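Long-range contacts in organophosphorus hydrolase (PDB 4LE6), which probably hydrolyses organophosphate triesters (aryldialkylphosphatase activity) as a dizinc enzyme of the metallo-beta-lactamase superfamily: residues V101-G106 with L136-H141; H230-F235 with G246-N251. All blocks are in the same frame, centred on the assembly; numbering follows the deposited sequence.

Interaction 1: V101-G106 with L136-H141; sequences VLIDTG and LLTHLH. With ZN (zinc ion), chain J.
Asp104 and Thr138 meet just beyond the ends of two neighbouring parallel strands, 100-103 and 134-136, where the second strand gives way to the THxHxDH zinc-binding motif of the metallo-beta-lactamase superfamily. Ile103 pairs with Leu136 (CA-CA 4.7 Å). The backbone bonds run from Leu136 N to Leu102 O (2.8 Å) and from Asp104 N to Leu136 O (2.9 Å), and Ile103 CA-H also points at Leu136 O. On the face formed by Ile103 and Leu136, the CD1 methyl of Leu136 touches Val101 CG1 (3.6 Å) and lies more loosely against Ile103 CG1; Tyr233 and Phe235 of the other sheet cover this side.

Beyond the strands the carboxylate of Asp104 takes over from the main chain. CG of Asp104 is anti to the carbonyl carbon (chi1 -69°), an arrangement in which both carboxylate oxygens reach Thr138: OD1 accepts Thr138 N (2.9 Å) on the syn side, 19° out of the carboxylate plane, and OD2 receives the Thr138 OG1 hydroxyl (2.8 Å) through its syn lone pair. His144 ND1 is a further partner of OD2. His139 ND1 in turn donates to Thr138 OG1 (2.9 Å), the oxygen lying almost in the plane of the imidazole. Together with the zinc bond of His139 NE2 (2.2 Å), this holds the ring in its orientation. His141 joins the same ion through ND1, with His226, Asp247 and a water completing its shell. Asp104 is thus a second-shell residue, and this chain of hydrogen bonds from Asp104 through Thr138 to His139 belongs to the dinuclear zinc site of the metallo-beta-lactamase fold.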
ATOM      1  N   VAL A 101     -14.966  -4.634  17.393  1.00 21.79           N
ATOM      2  CA  VAL A 101     -15.928  -4.982  16.362  1.00 21.74           C
ATOM      3  C   VAL A 101     -15.221  -5.487  15.123  1.00 21.24           C
ATOM      4  O   VAL A 101     -14.355  -4.810  14.571  1.00 24.16           O
ATOM      5  CB  VAL A 101     -16.787  -3.747  15.960  1.00 23.13           C
ATOM      6  CG1 VAL A 101     -17.829  -4.133  14.913  1.00 22.28           C
ATOM      7  CG2 VAL A 101     -17.465  -3.150  17.176  1.00 25.26           C
ATOM      8  N   LEU A 102     -15.618  -6.661  14.656  1.00 18.43           N
ATOM      9  CA  LEU A 102     -15.057  -7.201  13.430  1.00 20.01           C
ATOM     10  C   LEU A 102     -16.105  -7.093  12.313  1.00 21.85           C
ATOM     11  O   LEU A 102     -17.238  -7.530  12.493  1.00 24.65           O
ATOM     12  CB  LEU A 102     -14.641  -8.658  13.665  1.00 20.09           C
ATOM     13  CG  LEU A 102     -14.119  -9.401  12.440  1.00 20.73           C
ATOM     14  CD1 LEU A 102     -12.853  -8.730  11.909  1.00 20.56           C
ATOM     15  CD2 LEU A 102     -13.870 -10.871  12.785  1.00 22.64           C
ATOM     16  N   ILE A 103     -15.740  -6.502  11.177  1.00 21.76           N
ATOM     17  CA  ILE A 103     -16.620  -6.437  10.014  1.00 23.14           C
ATOM     18  C   ILE A 103     -16.104  -7.403   8.944  1.00 21.24           C
ATOM     19  O   ILE A 103     -14.987  -7.227   8.431  1.00 21.17           O
ATOM     20  CB  ILE A 103     -16.689  -5.018   9.425  1.00 26.91           C
ATOM     21  CG1 ILE A 103     -17.038  -3.996  10.514  1.00 27.50           C
ATOM     22  CG2 ILE A 103     -17.732  -4.953   8.329  1.00 27.02           C
ATOM     23  CD1 ILE A 103     -15.842  -3.371  11.209  1.00 26.43           C
ATOM     24  N   ASP A 104     -16.944  -8.392   8.632  1.00 19.96           N
ATOM     25  CA  ASP A 104     -16.657  -9.519   7.749  1.00 16.87           C
ATOM     26  C   ASP A 104     -15.552 -10.393   8.317  1.00 17.90           C
ATOM     27  O   ASP A 104     -14.879  -9.996   9.262  1.00 17.22           O
ATOM     28  CB  ASP A 104     -16.399  -9.055   6.322  1.00 17.79           C
ATOM     29  CG  ASP A 104     -17.657  -8.513   5.668  1.00 22.37           C
ATOM     30  OD1 ASP A 104     -18.754  -8.804   6.197  1.00 20.37           O
ATOM     31  OD2 ASP A 104     -17.566  -7.824   4.624  1.00 22.68           O
ATOM     32  N   THR A 105     -15.409 -11.598   7.779  1.00 20.16           N
ATOM     33  CA  THR A 105     -14.574 -12.609   8.412  1.00 20.30           C
ATOM     34  C   THR A 105     -13.756 -13.414   7.431  1.00 19.99           C
ATOM     35  O   THR A 105     -13.111 -14.398   7.809  1.00 24.00           O
ATOM     36  CB  THR A 105     -15.422 -13.616   9.222  1.00 23.54           C
ATOM     37  OG1 THR A 105     -16.204 -14.431   8.333  1.00 24.47           O
ATOM     38  CG2 THR A 105     -16.314 -12.891  10.180  1.00 24.16           C
ATOM     39  N   GLY A 106     -13.738 -12.987   6.178  1.00 20.41           N
ATOM     40  CA  GLY A 106     -13.053 -13.749   5.156  1.00 20.38           C
ATOM     41  C   GLY A 106     -13.773 -15.055   4.839  1.00 21.36           C
ATOM     42  O   GLY A 106     -14.948 -15.231   5.196  1.00 22.58           O
ATOM     43  N   LEU A 136     -20.007  -7.786  12.505  1.00 24.18           N
ATOM     44  CA  LEU A 136     -20.985  -7.237  11.567  1.00 27.72           C
ATOM     45  C   LEU A 136     -20.696  -7.805  10.188  1.00 26.08           C
ATOM     46  O   LEU A 136     -19.576  -7.700   9.699  1.00 23.52           O
ATOM     47  CB  LEU A 136     -20.890  -5.706  11.495  1.00 26.46           C
ATOM     48  CG  LEU A 136     -20.832  -4.956  12.825  1.00 22.96           C
ATOM     49  CD1 LEU A 136     -20.517  -3.485  12.591  1.00 25.31           C
ATOM     50  CD2 LEU A 136     -22.131  -5.128  13.575  1.00 23.20           C
ATOM     51  N   LEU A 137     -21.693  -8.397   9.544  1.00 21.72           N
ATOM     52  CA  LEU A 137     -21.500  -8.912   8.192  1.00 19.61           C
ATOM     53  C   LEU A 137     -22.087  -7.939   7.187  1.00 22.00           C
ATOM     54  O   LEU A 137     -23.257  -7.555   7.325  1.00 21.64           O
ATOM     55  CB  LEU A 137     -22.207 -10.256   8.039  1.00 18.62           C
ATOM     56  CG  LEU A 137     -21.661 -11.407   8.883  1.00 22.59           C
ATOM     57  CD1 LEU A 137     -22.500 -12.646   8.613  1.00 28.10           C
ATOM     58  CD2 LEU A 137     -20.203 -11.651   8.566  1.00 22.27           C
ATOM     59  N   THR A 138     -21.313  -7.548   6.163  1.00 21.65           N
ATOM     60  CA  THR A 138     -21.870  -6.683   5.118  1.00 21.37           C
ATOM     61  C   THR A 138     -22.916  -7.467   4.326  1.00 21.19           C
ATOM     62  O   THR A 138     -23.928  -6.915   3.925  1.00 22.69           O
ATOM     63  CB  THR A 138     -20.799  -6.115   4.167  1.00 19.12           C
ATOM     64  OG1 THR A 138     -20.054  -7.185   3.572  1.00 19.54           O
ATOM     65  CG2 THR A 138     -19.865  -5.234   4.948  1.00 16.78           C
ATOM     66  N   HIS A 139     -22.660  -8.760   4.127  1.00 19.36           N
ATOM     67  CA  HIS A 139     -23.581  -9.655   3.439  1.00 18.28           C
ATOM     68  C   HIS A 139     -23.124 -11.091   3.668  1.00 20.89           C
ATOM     69  O   HIS A 139     -22.076 -11.320   4.273  1.00 21.30           O
ATOM     70  CB  HIS A 139     -23.684  -9.341   1.926  1.00 18.92           C
ATOM     71  CG  HIS A 139     -22.393  -9.464   1.165  1.00 20.03           C
ATOM     72  ND1 HIS A 139     -21.252  -8.772   1.506  1.00 22.42           N
ATOM     73  CD2 HIS A 139     -22.095 -10.131   0.019  1.00 22.25           C
ATOM     74  CE1 HIS A 139     -20.296  -9.037   0.630  1.00 26.10           C
ATOM     75  NE2 HIS A 139     -20.780  -9.868  -0.278  1.00 22.93           N
ATOM     76  N   LEU A 140     -23.894 -12.053   3.174  1.00 24.03           N
ATOM     77  CA  LEU A 140     -23.707 -13.457   3.557  1.00 22.70           C
ATOM     78  C   LEU A 140     -22.892 -14.288   2.582  1.00 21.83           C
ATOM     79  O   LEU A 140     -22.823 -15.526   2.693  1.00 23.01           O
ATOM     80  CB  LEU A 140     -25.078 -14.122   3.777  1.00 26.77           C
ATOM     81  CG  LEU A 140     -25.892 -13.519   4.919  1.00 31.97           C
ATOM     82  CD1 LEU A 140     -27.215 -14.283   5.107  1.00 29.23           C
ATOM     83  CD2 LEU A 140     -25.079 -13.485   6.226  1.00 34.91           C
ATOM     84  N   HIS A 141     -22.242 -13.623   1.639  1.00 21.34           N
ATOM     85  CA  HIS A 141     -21.414 -14.331   0.689  1.00 23.00           C
ATOM     86  C   HIS A 141     -20.308 -15.087   1.437  1.00 24.19           C
ATOM     87  O   HIS A 141     -19.861 -14.639   2.491  1.00 21.88           O
ATOM     88  CB  HIS A 141     -20.800 -13.356  -0.326  1.00 23.05           C
ATOM     89  CG  HIS A 141     -21.644 -13.117  -1.540  1.00 23.87           C
ATOM     90  ND1 HIS A 141     -21.402 -12.073  -2.413  1.00 25.48           N
ATOM     91  CD2 HIS A 141     -22.702 -13.796  -2.043  1.00 25.73           C
ATOM     92  CE1 HIS A 141     -22.282 -12.120  -3.397  1.00 27.92           C
ATOM     93  NE2 HIS A 141     -23.085 -13.151  -3.193  1.00 28.76           N
TER
HETATM   94 ZN    ZN J 405     -20.104 -10.487  -2.258  1.00 24.94          ZN
HETATM   95  O   HOH W   1     -18.243 -11.527  -2.198  1.00 14.52           O

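Interaction 2: H230-F235 with G246-N251; sequences HTSYLF and GDILLN. With ZN (zinc ion), chain J; ZN (zinc ion), chain K; EDO (1,2-ethanediol), chain H.
His230 and Asp247 face each other from the open end of a beta hairpin: strand 231-237 and the antiparallel strand 240-246 are spreading apart here, and the closest CA pair, Ser232 with Gly246, is already 5.9 Å apart. The hairpin belongs to the second sheet of the metallo-beta-lactamase sandwich, and past Gly246 the chain turns into the loop that carries the bridging ligand of the dizinc centre.

His230 carries the largest share of the contact. Its side chain swings out with CG anti to the backbone N (chi1 -177°), and its NE2 accepts Asp247 N at 3.1 Å. The bond is fairly straight (N-H...N angle 162°), with the donor tilted 17° from the ring plane. Gly246 CA sits at the ring edge, 4.0 Å from NE2. The other nitrogen, ND1, is bonded to Ser223 OG, so the imidazole is held at both nitrogens and its rotation is fixed. Ile248 reaches back from the loop, its side chain crossing that of His230 at about a right angle; its CD1 touches His230 CE1 (4.1 Å) and Ser232 OG (4.0 Å), whose polar partner is Trp245.

By holding Asp247 N, His230 probably helps to position a metal ligand from the second shell. The carboxylate of Asp247 points to two zinc ions, the one held by His139 and His141 and a second bound by Asp143, His144 and His294. A water bridges the two ions, and so does a single carboxylate oxygen, Asp247 OD2, 2.2 Å from the first zinc and 2.1 Å from the second.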
ATOM      1  N   HIS A 230     -27.563  -6.382   1.243  1.00 26.67           N
ATOM      2  CA  HIS A 230     -26.189  -5.922   1.328  1.00 23.81           C
ATOM      3  C   HIS A 230     -26.121  -4.610   2.116  1.00 23.68           C
ATOM      4  O   HIS A 230     -26.873  -3.683   1.831  1.00 23.20           O
ATOM      5  CB  HIS A 230     -25.586  -5.723  -0.048  1.00 24.22           C
ATOM      6  CG  HIS A 230     -24.157  -5.328   0.012  1.00 23.95           C
ATOM      7  ND1 HIS A 230     -23.759  -4.019   0.132  1.00 23.89           N
ATOM      8  CD2 HIS A 230     -23.035  -6.078   0.051  1.00 24.23           C
ATOM      9  CE1 HIS A 230     -22.436  -3.972   0.193  1.00 23.29           C
ATOM     10  NE2 HIS A 230     -21.979  -5.210   0.148  1.00 21.53           N
ATOM     11  N   THR A 231     -25.230  -4.543   3.103  1.00 22.65           N
ATOM     12  CA  THR A 231     -25.181  -3.411   4.045  1.00 24.16           C
ATOM     13  C   THR A 231     -23.757  -2.920   4.282  1.00 23.64           C
ATOM     14  O   THR A 231     -22.833  -3.722   4.406  1.00 23.89           O
ATOM     15  CB  THR A 231     -25.773  -3.809   5.415  1.00 28.42           C
ATOM     16  OG1 THR A 231     -27.114  -4.272   5.233  1.00 34.91           O
ATOM     17  CG2 THR A 231     -25.799  -2.616   6.396  1.00 25.63           C
ATOM     18  N   SER A 232     -23.587  -1.599   4.325  1.00 21.94           N
ATOM     19  CA  SER A 232     -22.318  -0.964   4.651  1.00 21.75           C
ATOM     20  C   SER A 232     -22.384  -0.442   6.084  1.00 23.34           C
ATOM     21  O   SER A 232     -23.472  -0.193   6.587  1.00 24.81           O
ATOM     22  CB  SER A 232     -22.035   0.189   3.680  1.00 22.76           C
ATOM     23  OG  SER A 232     -22.051  -0.277   2.345  1.00 23.13           O
ATOM     24  N   TYR A 233     -21.237  -0.274   6.742  1.00 20.36           N
ATOM     25  CA  TYR A 233     -21.235   0.190   8.130  1.00 21.31           C
ATOM     26  C   TYR A 233     -20.409   1.457   8.302  1.00 23.10           C
ATOM     27  O   TYR A 233     -19.260   1.520   7.882  1.00 26.73           O
ATOM     28  CB  TYR A 233     -20.737  -0.921   9.061  1.00 22.44           C
ATOM     29  CG  TYR A 233     -21.623  -2.155   9.032  1.00 19.81           C
ATOM     30  CD1 TYR A 233     -22.833  -2.193   9.716  1.00 22.70           C
ATOM     31  CD2 TYR A 233     -21.257  -3.269   8.298  1.00 21.71           C
ATOM     32  CE1 TYR A 233     -23.644  -3.314   9.679  1.00 24.77           C
ATOM     33  CE2 TYR A 233     -22.045  -4.389   8.258  1.00 21.44           C
ATOM     34  CZ  TYR A 233     -23.244  -4.409   8.948  1.00 24.93           C
ATOM     35  OH  TYR A 233     -24.024  -5.543   8.897  1.00 24.96           O
ATOM     36  N   LEU A 234     -21.001   2.451   8.957  1.00 24.41           N
ATOM     37  CA  LEU A 234     -20.344   3.732   9.170  1.00 22.50           C
ATOM     38  C   LEU A 234     -19.860   3.853  10.620  1.00 21.64           C
ATOM     39  O   LEU A 234     -20.629   3.619  11.565  1.00 24.38           O
ATOM     40  CB  LEU A 234     -21.311   4.864   8.828  1.00 22.53           C
ATOM     41  CG  LEU A 234     -20.796   6.294   8.944  1.00 24.99           C
ATOM     42  CD1 LEU A 234     -19.709   6.561   7.917  1.00 24.36           C
ATOM     43  CD2 LEU A 234     -21.983   7.244   8.770  1.00 27.41           C
ATOM     44  N   PHE A 235     -18.578   4.192  10.752  1.00 20.61           N
ATOM     45  CA  PHE A 235     -17.908   4.440  12.024  1.00 20.90           C
ATOM     46  C   PHE A 235     -17.514   5.911  12.067  1.00 23.35           C
ATOM     47  O   PHE A 235     -16.935   6.429  11.101  1.00 23.35           O
ATOM     48  CB  PHE A 235     -16.662   3.555  12.152  1.00 19.23           C
ATOM     49  CG  PHE A 235     -16.977   2.106  12.307  1.00 20.47           C
ATOM     50  CD1 PHE A 235     -17.325   1.337  11.215  1.00 19.23           C
ATOM     51  CD2 PHE A 235     -16.975   1.520  13.555  1.00 22.76           C
ATOM     52  CE1 PHE A 235     -17.661   0.002  11.379  1.00 19.68           C
ATOM     53  CE2 PHE A 235     -17.301   0.203  13.719  1.00 22.11           C
ATOM     54  CZ  PHE A 235     -17.656  -0.557  12.632  1.00 19.52           C
ATOM     55  N   GLY A 246     -18.152  -3.032   2.215  1.00 18.32           N
ATOM     56  CA  GLY A 246     -18.447  -4.341   1.691  1.00 18.58           C
ATOM     57  C   GLY A 246     -18.074  -4.428   0.217  1.00 19.68           C
ATOM     58  O   GLY A 246     -16.977  -4.037  -0.189  1.00 22.31           O
ATOM     59  N   ASP A 247     -19.000  -4.949  -0.574  1.00 19.50           N
ATOM     60  CA  ASP A 247     -18.784  -5.244  -1.978  1.00 21.13           C
ATOM     61  C   ASP A 247     -19.428  -4.214  -2.925  1.00 24.20           C
ATOM     62  O   ASP A 247     -19.945  -4.573  -3.990  1.00 22.85           O
ATOM     63  CB  ASP A 247     -19.302  -6.656  -2.269  1.00 20.82           C
ATOM     64  CG  ASP A 247     -18.364  -7.737  -1.753  1.00 22.96           C
ATOM     65  OD1 ASP A 247     -17.483  -7.416  -0.930  1.00 20.02           O
ATOM     66  OD2 ASP A 247     -18.516  -8.908  -2.168  1.00 20.55           O
ATOM     67  N   ILE A 248     -19.371  -2.940  -2.545  1.00 23.90           N
ATOM     68  CA  ILE A 248     -19.767  -1.830  -3.428  1.00 25.24           C
ATOM     69  C   ILE A 248     -19.091  -1.940  -4.784  1.00 26.17           C
ATOM     70  O   ILE A 248     -19.671  -1.623  -5.818  1.00 26.42           O
ATOM     71  CB  ILE A 248     -19.362  -0.468  -2.808  1.00 26.70           C
ATOM     72  CG1 ILE A 248     -20.135  -0.236  -1.513  1.00 28.59           C
ATOM     73  CG2 ILE A 248     -19.571   0.696  -3.804  1.00 27.34           C
ATOM     74  CD1 ILE A 248     -21.666  -0.386  -1.650  1.00 30.79           C
ATOM     75  N   LEU A 249     -17.850  -2.393  -4.790  1.00 24.98           N
ATOM     76  CA  LEU A 249     -17.234  -2.718  -6.054  1.00 28.22           C
ATOM     77  C   LEU A 249     -16.176  -3.766  -5.846  1.00 25.24           C
ATOM     78  O   LEU A 249     -15.686  -3.979  -4.738  1.00 24.26           O
ATOM     79  CB  LEU A 249     -16.693  -1.484  -6.778  1.00 32.36           C
ATOM     80  CG  LEU A 249     -15.605  -0.631  -6.138  1.00 31.63           C
ATOM     81  CD1 LEU A 249     -14.212  -1.120  -6.546  1.00 27.53           C
ATOM     82  CD2 LEU A 249     -15.810   0.813  -6.559  1.00 29.88           C
ATOM     83  N   LEU A 250     -15.884  -4.438  -6.939  1.00 23.08           N
ATOM     84  CA  LEU A 250     -15.062  -5.622  -6.953  1.00 29.86           C
ATOM     85  C   LEU A 250     -13.722  -5.394  -7.640  1.00 29.31           C
ATOM     86  O   LEU A 250     -12.789  -6.148  -7.409  1.00 27.96           O
ATOM     87  CB  LEU A 250     -15.808  -6.705  -7.712  1.00 38.16           C
ATOM     88  CG  LEU A 250     -15.754  -8.091  -7.086  1.00 52.75           C
ATOM     89  CD1 LEU A 250     -16.999  -8.328  -6.233  1.00 53.28           C
ATOM     90  CD2 LEU A 250     -15.619  -9.098  -8.202  1.00 64.60           C
ATOM     91  N   ASN A 251     -13.636  -4.381  -8.500  1.00 27.36           N
ATOM     92  CA  ASN A 251     -12.403  -4.124  -9.251  1.00 25.58           C
ATOM     93  C   ASN A 251     -12.093  -2.637  -9.295  1.00 23.31           C
ATOM     94  O   ASN A 251     -12.772  -1.875  -9.987  1.00 22.38           O
ATOM     95  CB  ASN A 251     -12.526  -4.682 -10.667  1.00 23.51           C
ATOM     96  CG  ASN A 251     -11.208  -4.644 -11.437  1.00 27.99           C
ATOM     97  OD1 ASN A 251     -10.500  -3.636 -11.433  1.00 26.93           O
ATOM     98  ND2 ASN A 251     -10.873  -5.748 -12.099  1.00 32.00           N
TER
HETATM   99 ZN    ZN J 405     -20.104 -10.487  -2.258  1.00 24.94          ZN
HETATM  100 ZN    ZN K 406     -17.048 -10.323  -1.525  1.00 20.50          ZN
HETATM  101  C1  EDO H 403     -29.909  -3.274   4.424  0.51 31.43           C
HETATM  102  O1  EDO H 403     -29.420  -2.281   5.331  0.51 36.91           O
HETATM  103  C2  EDO H 403     -29.638  -2.894   2.976  0.51 21.96           C
HETATM  104  O2  EDO H 403     -29.633  -4.074   2.177  0.51 20.74           O
HETATM  105  O   HOH W   1     -18.243 -11.527  -2.198  1.00 14.52           O

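Interaction 1 closes along the chain before interaction 2 opens, and their centres lie 10 Å apart. Each comes from a different mixed sheet of the sandwich: strands 100-103 and 134-136 from one, the hairpin 231-237/240-246 from the other. They touch directly through two probable hydrogen bonds, Tyr233 OH with Leu137 O (2.7 Å) and Thr231 N with Thr138 O (2.8 Å), while the rings of His139, a zinc ligand, and His230, behind it, meet. Both contacts end in loops that supply ligands to the same zinc and share its water, so the dinuclear site is assembled between the two sheets, with second-shell bonds reaching it from each.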